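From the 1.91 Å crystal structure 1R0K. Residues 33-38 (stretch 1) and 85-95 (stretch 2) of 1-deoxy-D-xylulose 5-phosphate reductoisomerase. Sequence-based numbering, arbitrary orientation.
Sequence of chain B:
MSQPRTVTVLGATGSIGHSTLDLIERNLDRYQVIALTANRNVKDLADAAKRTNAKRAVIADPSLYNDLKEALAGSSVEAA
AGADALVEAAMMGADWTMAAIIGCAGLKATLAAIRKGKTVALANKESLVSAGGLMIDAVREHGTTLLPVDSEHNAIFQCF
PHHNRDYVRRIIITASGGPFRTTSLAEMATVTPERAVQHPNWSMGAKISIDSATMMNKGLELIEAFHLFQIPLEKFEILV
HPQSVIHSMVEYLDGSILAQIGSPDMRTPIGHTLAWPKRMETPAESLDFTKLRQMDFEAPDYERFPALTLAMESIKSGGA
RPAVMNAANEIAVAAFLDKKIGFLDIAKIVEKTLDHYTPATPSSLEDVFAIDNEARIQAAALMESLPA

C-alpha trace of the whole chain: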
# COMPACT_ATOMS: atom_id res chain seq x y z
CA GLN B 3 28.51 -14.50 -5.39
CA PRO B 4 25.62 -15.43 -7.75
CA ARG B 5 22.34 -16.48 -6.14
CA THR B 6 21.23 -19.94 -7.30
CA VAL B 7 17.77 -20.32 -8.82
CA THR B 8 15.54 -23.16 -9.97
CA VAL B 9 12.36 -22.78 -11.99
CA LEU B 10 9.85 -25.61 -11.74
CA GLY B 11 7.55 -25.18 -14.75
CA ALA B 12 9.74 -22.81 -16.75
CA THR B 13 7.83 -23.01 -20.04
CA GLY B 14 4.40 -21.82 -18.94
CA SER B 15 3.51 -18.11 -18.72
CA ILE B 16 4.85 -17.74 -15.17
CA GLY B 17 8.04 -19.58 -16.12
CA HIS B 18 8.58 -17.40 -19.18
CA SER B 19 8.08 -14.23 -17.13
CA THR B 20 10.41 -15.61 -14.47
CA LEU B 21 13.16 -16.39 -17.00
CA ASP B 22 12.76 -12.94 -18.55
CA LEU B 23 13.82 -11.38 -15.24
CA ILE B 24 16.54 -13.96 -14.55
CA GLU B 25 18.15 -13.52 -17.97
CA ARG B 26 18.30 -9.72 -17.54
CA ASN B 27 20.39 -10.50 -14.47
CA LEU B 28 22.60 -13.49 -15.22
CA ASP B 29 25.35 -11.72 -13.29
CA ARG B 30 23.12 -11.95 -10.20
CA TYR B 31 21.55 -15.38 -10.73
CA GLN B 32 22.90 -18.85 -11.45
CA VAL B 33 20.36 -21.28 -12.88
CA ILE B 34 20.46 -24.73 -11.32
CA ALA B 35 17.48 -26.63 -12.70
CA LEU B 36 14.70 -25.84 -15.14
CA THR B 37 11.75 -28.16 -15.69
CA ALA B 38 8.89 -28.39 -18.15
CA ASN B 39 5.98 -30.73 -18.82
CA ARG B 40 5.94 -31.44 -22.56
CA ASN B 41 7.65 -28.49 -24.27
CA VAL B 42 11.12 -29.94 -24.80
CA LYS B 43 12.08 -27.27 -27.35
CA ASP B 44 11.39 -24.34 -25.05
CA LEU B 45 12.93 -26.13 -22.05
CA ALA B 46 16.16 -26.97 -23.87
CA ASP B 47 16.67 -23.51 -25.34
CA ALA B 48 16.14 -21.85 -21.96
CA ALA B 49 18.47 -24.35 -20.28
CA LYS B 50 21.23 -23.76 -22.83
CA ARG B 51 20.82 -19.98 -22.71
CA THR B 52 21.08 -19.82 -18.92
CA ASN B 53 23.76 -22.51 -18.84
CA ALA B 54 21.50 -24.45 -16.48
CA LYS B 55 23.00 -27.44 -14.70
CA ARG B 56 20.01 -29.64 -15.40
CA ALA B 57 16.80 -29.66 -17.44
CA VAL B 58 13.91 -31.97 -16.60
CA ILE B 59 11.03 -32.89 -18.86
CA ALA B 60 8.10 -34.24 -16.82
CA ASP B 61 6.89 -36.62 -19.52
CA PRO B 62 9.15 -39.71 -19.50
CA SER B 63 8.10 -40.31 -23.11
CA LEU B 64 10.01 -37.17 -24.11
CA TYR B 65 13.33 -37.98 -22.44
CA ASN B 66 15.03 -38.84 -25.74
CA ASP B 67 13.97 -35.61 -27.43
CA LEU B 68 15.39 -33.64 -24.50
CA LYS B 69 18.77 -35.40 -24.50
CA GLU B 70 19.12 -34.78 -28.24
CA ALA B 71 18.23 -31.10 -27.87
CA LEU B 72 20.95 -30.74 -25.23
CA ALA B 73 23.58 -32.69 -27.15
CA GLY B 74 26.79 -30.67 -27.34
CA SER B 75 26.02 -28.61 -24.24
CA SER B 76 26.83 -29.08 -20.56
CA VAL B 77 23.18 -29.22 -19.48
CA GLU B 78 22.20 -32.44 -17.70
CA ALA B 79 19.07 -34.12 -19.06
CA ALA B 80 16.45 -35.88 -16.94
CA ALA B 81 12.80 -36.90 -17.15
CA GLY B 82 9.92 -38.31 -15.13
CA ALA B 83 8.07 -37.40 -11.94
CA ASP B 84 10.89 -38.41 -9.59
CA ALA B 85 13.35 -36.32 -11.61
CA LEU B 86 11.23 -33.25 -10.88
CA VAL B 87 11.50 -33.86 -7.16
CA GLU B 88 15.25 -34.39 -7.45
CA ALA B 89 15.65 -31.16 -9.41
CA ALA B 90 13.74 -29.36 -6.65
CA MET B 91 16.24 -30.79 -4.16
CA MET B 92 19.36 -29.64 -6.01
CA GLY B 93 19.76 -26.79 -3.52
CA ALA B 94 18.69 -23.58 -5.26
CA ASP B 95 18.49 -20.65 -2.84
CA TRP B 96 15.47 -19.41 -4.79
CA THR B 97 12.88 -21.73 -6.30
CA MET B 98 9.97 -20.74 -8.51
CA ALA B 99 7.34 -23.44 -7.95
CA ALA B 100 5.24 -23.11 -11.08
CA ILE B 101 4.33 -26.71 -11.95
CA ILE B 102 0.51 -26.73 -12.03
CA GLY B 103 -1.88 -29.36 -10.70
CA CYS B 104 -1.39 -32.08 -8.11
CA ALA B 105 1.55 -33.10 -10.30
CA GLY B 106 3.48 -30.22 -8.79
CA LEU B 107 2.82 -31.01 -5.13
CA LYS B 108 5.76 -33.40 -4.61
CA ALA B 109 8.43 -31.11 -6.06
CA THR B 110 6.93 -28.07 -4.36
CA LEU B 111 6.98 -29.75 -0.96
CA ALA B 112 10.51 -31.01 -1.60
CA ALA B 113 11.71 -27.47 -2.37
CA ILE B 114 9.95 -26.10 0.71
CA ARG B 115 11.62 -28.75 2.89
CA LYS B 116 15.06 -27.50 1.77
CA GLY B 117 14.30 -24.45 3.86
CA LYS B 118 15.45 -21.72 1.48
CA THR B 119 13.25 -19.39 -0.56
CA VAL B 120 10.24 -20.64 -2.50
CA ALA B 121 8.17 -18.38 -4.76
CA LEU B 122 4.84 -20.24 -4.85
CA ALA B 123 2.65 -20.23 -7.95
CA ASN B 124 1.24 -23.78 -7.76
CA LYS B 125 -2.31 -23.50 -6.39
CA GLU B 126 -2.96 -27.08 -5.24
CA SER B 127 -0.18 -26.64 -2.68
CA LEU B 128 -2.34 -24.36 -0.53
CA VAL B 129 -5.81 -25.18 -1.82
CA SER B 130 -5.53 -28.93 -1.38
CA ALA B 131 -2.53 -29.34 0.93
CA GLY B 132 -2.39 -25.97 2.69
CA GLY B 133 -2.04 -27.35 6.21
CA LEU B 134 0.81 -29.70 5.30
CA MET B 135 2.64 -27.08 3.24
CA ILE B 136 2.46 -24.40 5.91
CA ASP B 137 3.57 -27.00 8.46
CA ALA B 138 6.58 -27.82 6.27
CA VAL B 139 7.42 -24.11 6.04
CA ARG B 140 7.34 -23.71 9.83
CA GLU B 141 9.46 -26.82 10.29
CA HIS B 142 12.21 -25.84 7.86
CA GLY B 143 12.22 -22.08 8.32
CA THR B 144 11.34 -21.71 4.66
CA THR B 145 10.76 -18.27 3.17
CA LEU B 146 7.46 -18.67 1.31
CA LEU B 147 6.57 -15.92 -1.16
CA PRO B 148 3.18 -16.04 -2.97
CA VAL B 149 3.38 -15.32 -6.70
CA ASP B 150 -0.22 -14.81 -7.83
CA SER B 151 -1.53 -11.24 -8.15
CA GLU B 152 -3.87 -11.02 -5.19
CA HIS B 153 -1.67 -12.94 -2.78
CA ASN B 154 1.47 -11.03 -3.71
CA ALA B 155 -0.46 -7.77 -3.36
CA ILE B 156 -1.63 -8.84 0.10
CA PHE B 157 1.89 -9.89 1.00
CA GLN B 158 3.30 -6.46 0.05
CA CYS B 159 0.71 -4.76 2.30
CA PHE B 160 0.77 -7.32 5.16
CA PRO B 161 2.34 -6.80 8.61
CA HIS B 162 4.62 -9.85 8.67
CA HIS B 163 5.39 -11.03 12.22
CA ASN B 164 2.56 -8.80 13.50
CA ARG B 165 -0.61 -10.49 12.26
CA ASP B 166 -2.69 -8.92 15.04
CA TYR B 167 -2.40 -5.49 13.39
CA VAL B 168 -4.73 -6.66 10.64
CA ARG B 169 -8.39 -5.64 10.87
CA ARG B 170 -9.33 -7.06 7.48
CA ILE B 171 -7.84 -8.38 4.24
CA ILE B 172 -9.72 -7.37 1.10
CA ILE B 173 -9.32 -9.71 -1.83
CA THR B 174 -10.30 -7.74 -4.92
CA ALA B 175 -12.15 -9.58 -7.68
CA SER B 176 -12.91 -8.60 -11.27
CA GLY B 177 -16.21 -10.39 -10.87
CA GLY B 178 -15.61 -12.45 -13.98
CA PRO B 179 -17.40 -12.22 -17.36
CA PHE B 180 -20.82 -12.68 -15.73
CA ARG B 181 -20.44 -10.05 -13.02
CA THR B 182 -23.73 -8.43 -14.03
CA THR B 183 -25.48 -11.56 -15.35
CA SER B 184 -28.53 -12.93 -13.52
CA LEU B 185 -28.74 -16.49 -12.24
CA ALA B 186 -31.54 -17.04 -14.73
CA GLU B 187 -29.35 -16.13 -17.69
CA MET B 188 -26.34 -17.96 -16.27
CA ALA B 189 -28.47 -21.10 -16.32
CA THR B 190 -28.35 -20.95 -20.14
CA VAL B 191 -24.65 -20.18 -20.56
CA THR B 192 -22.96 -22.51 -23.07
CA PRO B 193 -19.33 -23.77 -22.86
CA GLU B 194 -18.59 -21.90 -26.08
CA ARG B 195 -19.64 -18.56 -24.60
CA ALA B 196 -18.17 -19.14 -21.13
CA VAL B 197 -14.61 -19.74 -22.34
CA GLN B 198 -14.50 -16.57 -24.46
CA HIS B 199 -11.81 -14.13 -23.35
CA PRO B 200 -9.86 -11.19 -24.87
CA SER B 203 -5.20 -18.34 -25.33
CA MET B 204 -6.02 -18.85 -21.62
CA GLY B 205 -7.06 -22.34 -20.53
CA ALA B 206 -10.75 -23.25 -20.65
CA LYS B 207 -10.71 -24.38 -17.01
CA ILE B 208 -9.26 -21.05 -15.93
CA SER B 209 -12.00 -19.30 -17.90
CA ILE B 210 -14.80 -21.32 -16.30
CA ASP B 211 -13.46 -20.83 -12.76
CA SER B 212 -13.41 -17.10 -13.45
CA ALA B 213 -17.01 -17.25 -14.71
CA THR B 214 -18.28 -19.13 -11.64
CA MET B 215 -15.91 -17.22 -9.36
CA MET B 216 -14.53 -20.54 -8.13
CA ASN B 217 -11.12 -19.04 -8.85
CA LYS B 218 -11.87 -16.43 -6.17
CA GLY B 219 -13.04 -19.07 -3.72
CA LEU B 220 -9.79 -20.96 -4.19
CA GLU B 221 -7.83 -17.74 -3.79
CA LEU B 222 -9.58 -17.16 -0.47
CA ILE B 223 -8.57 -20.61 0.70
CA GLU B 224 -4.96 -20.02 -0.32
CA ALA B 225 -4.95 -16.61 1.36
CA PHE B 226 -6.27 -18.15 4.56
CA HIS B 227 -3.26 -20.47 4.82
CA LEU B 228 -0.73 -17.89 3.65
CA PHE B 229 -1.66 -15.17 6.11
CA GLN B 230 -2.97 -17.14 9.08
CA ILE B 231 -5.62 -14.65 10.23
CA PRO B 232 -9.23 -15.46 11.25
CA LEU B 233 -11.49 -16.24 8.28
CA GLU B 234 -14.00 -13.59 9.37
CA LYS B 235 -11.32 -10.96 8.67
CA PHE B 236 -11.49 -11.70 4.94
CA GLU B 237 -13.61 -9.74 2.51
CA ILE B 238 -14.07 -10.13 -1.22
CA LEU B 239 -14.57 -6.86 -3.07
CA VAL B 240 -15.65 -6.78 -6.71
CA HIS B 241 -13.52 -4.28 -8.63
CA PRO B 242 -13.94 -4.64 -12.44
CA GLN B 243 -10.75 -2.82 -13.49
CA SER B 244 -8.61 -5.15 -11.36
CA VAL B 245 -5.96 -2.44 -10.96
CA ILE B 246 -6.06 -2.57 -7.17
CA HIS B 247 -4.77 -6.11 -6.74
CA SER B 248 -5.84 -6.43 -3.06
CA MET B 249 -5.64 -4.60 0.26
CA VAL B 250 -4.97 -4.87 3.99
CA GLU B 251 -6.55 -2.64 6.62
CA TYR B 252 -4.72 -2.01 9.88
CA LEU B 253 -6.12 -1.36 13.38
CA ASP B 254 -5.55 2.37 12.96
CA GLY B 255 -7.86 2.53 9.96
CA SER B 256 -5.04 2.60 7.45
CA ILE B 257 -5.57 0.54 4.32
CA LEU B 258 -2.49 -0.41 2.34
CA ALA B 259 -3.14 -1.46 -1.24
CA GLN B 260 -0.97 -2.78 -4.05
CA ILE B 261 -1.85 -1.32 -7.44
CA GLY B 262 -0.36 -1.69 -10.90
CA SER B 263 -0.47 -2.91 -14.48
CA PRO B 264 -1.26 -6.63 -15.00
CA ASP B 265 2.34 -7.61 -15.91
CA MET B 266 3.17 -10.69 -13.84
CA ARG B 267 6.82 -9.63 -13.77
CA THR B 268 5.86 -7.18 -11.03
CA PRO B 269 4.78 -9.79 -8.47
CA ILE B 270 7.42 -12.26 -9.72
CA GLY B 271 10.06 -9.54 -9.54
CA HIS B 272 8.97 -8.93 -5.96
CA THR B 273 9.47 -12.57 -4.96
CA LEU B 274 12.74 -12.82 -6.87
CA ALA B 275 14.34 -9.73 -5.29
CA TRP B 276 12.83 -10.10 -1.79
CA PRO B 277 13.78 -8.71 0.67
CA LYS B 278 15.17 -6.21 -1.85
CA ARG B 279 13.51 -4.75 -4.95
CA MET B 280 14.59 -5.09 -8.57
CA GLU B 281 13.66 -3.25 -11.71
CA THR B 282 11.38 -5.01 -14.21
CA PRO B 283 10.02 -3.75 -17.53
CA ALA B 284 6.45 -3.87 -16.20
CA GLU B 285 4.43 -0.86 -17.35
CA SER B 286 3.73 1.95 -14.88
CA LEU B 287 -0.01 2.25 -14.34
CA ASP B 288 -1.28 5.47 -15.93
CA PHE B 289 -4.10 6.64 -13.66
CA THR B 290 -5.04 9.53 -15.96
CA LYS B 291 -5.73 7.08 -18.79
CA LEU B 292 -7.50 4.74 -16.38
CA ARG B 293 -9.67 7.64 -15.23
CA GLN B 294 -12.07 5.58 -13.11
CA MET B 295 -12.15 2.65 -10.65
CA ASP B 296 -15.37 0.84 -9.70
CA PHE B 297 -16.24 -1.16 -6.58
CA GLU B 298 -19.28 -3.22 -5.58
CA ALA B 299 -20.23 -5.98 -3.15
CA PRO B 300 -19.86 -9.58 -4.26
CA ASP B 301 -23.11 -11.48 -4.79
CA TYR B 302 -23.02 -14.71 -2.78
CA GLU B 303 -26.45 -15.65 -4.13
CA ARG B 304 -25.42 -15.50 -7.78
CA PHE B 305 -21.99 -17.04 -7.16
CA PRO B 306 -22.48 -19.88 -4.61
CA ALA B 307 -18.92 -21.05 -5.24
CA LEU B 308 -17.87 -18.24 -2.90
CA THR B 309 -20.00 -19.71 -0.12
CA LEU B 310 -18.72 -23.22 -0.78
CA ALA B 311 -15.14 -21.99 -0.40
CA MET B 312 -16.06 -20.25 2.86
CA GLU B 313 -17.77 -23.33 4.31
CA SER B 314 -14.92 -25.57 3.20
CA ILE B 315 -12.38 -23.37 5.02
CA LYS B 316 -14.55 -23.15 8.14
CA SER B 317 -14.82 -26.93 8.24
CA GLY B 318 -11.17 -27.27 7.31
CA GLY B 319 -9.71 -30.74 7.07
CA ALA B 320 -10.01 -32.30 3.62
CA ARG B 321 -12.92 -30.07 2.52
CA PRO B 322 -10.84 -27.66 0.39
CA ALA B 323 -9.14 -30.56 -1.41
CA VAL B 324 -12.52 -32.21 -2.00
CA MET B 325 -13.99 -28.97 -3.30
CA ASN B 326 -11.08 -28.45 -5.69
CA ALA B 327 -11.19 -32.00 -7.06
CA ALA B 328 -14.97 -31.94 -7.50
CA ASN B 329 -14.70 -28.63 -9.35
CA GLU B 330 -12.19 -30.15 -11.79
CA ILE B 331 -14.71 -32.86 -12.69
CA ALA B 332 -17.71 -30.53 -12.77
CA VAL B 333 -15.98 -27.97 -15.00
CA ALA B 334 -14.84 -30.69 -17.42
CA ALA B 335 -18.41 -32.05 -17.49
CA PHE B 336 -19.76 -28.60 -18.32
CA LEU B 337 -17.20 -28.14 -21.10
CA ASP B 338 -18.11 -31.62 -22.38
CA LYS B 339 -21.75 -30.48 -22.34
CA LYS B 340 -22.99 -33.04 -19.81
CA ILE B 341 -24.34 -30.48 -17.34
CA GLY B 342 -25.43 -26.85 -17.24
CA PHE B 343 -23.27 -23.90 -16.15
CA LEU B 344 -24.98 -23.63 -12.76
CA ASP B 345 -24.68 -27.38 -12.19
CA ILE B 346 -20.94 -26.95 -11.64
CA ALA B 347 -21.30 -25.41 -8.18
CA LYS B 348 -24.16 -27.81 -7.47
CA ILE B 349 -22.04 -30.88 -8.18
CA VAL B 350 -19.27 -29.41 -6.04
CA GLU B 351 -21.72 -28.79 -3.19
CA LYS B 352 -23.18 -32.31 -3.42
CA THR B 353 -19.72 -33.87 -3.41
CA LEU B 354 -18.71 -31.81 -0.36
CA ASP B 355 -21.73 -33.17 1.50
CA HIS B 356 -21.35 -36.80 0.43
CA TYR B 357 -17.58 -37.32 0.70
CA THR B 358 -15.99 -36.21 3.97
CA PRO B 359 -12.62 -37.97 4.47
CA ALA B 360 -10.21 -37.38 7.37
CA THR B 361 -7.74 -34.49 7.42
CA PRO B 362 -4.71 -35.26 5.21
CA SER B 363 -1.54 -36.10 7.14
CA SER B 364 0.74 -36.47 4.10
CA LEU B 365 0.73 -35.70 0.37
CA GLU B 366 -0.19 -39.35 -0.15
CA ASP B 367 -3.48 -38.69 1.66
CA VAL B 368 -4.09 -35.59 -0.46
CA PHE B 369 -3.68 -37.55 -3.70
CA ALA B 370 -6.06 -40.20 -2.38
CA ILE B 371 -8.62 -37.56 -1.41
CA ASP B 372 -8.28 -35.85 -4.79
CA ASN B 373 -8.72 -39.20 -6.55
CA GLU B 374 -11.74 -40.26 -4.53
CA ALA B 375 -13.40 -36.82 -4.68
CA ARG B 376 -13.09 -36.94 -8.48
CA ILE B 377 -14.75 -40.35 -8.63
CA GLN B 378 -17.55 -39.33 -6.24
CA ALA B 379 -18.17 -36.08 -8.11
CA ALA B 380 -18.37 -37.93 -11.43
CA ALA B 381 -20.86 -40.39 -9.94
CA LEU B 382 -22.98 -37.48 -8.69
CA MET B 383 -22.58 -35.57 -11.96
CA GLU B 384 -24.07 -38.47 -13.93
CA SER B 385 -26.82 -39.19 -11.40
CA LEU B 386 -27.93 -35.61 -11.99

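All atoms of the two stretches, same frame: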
# COMPACT_ATOMS: atom_id res chain seq x y z
N VAL B 33 21.41 -20.29 -12.71
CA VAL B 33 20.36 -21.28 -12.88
C VAL B 33 20.82 -22.70 -12.60
O VAL B 33 21.75 -23.20 -13.22
CB VAL B 33 19.79 -21.22 -14.30
CG1 VAL B 33 18.70 -22.27 -14.47
CG2 VAL B 33 19.23 -19.84 -14.57
N ILE B 34 20.14 -23.36 -11.66
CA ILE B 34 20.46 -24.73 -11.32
C ILE B 34 19.63 -25.65 -12.21
O ILE B 34 20.13 -26.22 -13.17
CB ILE B 34 20.14 -25.04 -9.83
CG1 ILE B 34 20.94 -24.11 -8.92
CG2 ILE B 34 20.47 -26.49 -9.51
CD1 ILE B 34 22.44 -24.23 -9.08
N ALA B 35 18.34 -25.78 -11.90
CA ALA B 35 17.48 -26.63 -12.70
C ALA B 35 16.29 -25.90 -13.30
O ALA B 35 15.78 -24.93 -12.73
CB ALA B 35 16.99 -27.80 -11.87
N LEU B 36 15.87 -26.37 -14.47
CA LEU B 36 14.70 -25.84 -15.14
C LEU B 36 13.89 -27.07 -15.49
O LEU B 36 14.46 -28.10 -15.87
CB LEU B 36 15.07 -25.10 -16.43
CG LEU B 36 15.91 -23.82 -16.33
CD1 LEU B 36 16.01 -23.21 -17.73
CD2 LEU B 36 15.27 -22.83 -15.36
N THR B 37 12.57 -27.00 -15.35
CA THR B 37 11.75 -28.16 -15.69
C THR B 37 10.58 -27.72 -16.54
O THR B 37 10.19 -26.55 -16.52
CB THR B 37 11.19 -28.85 -14.44
OG1 THR B 37 10.05 -28.12 -13.96
CG2 THR B 37 12.24 -28.93 -13.35
N ALA B 38 10.04 -28.66 -17.31
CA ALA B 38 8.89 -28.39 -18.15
C ALA B 38 8.03 -29.64 -18.14
O ALA B 38 8.42 -30.65 -17.55
CB ALA B 38 9.34 -28.05 -19.57
N ALA B 85 12.32 -37.26 -11.18
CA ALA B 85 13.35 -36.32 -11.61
C ALA B 85 12.99 -34.89 -11.21
O ALA B 85 13.87 -34.09 -10.89
CB ALA B 85 13.55 -36.41 -13.12
N LEU B 86 11.70 -34.58 -11.25
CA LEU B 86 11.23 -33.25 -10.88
C LEU B 86 11.53 -33.00 -9.41
O LEU B 86 12.00 -31.92 -9.04
CB LEU B 86 9.71 -33.13 -11.12
CG LEU B 86 9.19 -33.16 -12.55
CD1 LEU B 86 7.66 -33.09 -12.52
CD2 LEU B 86 9.76 -31.99 -13.35
N VAL B 87 11.24 -33.99 -8.58
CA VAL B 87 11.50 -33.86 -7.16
C VAL B 87 12.99 -33.68 -6.92
O VAL B 87 13.41 -32.83 -6.14
CB VAL B 87 10.99 -35.08 -6.38
CG1 VAL B 87 11.41 -35.00 -4.92
CG2 VAL B 87 9.47 -35.16 -6.49
N GLU B 88 13.81 -34.48 -7.61
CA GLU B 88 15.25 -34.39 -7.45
C GLU B 88 15.75 -33.01 -7.86
O GLU B 88 16.59 -32.43 -7.18
CB GLU B 88 15.95 -35.48 -8.26
CG GLU B 88 15.68 -36.88 -7.74
CD GLU B 88 16.28 -37.96 -8.62
OE1 GLU B 88 17.50 -37.92 -8.88
OE2 GLU B 88 15.52 -38.86 -9.05
N ALA B 89 15.24 -32.49 -8.96
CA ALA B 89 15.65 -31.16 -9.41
C ALA B 89 15.34 -30.14 -8.32
O ALA B 89 16.15 -29.25 -8.04
CB ALA B 89 14.91 -30.79 -10.69
N ALA B 90 14.17 -30.27 -7.70
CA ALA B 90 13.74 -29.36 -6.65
C ALA B 90 14.61 -29.47 -5.40
O ALA B 90 14.59 -28.59 -4.53
CB ALA B 90 12.28 -29.64 -6.29
N MET B 91 15.37 -30.56 -5.31
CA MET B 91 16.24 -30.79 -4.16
C MET B 91 17.70 -30.49 -4.46
O MET B 91 18.57 -30.77 -3.64
CB MET B 91 16.09 -32.24 -3.69
CG MET B 91 14.71 -32.58 -3.14
SD MET B 91 14.54 -34.34 -2.76
CE MET B 91 15.43 -34.43 -1.22
N MET B 92 17.98 -29.94 -5.64
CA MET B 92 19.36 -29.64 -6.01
C MET B 92 20.00 -28.52 -5.19
O MET B 92 21.21 -28.28 -5.30
CB MET B 92 19.46 -29.36 -7.51
CG MET B 92 19.24 -30.61 -8.36
SD MET B 92 19.45 -30.33 -10.13
CE MET B 92 21.26 -30.29 -10.25
N GLY B 93 19.21 -27.83 -4.38
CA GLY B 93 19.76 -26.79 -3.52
C GLY B 93 19.65 -25.32 -3.88
O GLY B 93 20.30 -24.49 -3.23
N ALA B 94 18.85 -24.98 -4.87
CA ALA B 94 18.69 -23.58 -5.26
C ALA B 94 18.26 -22.71 -4.09
O ALA B 94 17.37 -23.10 -3.32
CB ALA B 94 17.69 -23.46 -6.38
N ASP B 95 18.87 -21.54 -3.94
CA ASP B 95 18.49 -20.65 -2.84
C ASP B 95 17.10 -20.09 -3.12
O ASP B 95 16.34 -19.79 -2.20
CB ASP B 95 19.49 -19.50 -2.69
CG ASP B 95 19.20 -18.65 -1.46
OD1 ASP B 95 19.34 -19.17 -0.33
OD2 ASP B 95 18.83 -17.46 -1.63

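This is a small, largely apolar packing of a helix and the turn that follows it against one face of a nearly antiparallel strand, with no hydrogen bond passing between them. The strand and helix axes run at 154° and approach to 8.8 Å, so as the strand advances from Ile 34 to Thr 37 its partners step back from Ala 94 to Leu 86. At the centre two alanines meet, Ala 35 CB lying 3.8 Å from Ala 89 CB; such short side chains let the backbones come close, and the CA atoms of Ala 35 and Ala 89 are 5.9 Å apart. Thr 37 also points toward the helix. Its CB lies 3.6 Å from Leu 86 CD2, and its CG2 offers a methyl to Ala 89 CB at 4.2 Å, while its OG1 is hydrogen-bonded elsewhere in the structure. Leu 86 leaves its backbone sideways, yet its length carries a methyl to the strand. Met 92 fills space with a flexible chain: its CB lies 3.6 Å from Ile 34 CG2, and its SD reaches Ala 35 CB at 3.9 Å. Ile 34, the residue most covered here, also sets CG1 4.2 Å from Ala 94 CB. Between Met 92 and Ala 94, Gly 93 adopts a positive phi of 101°, where a CB would jam against the preceding carbonyl O.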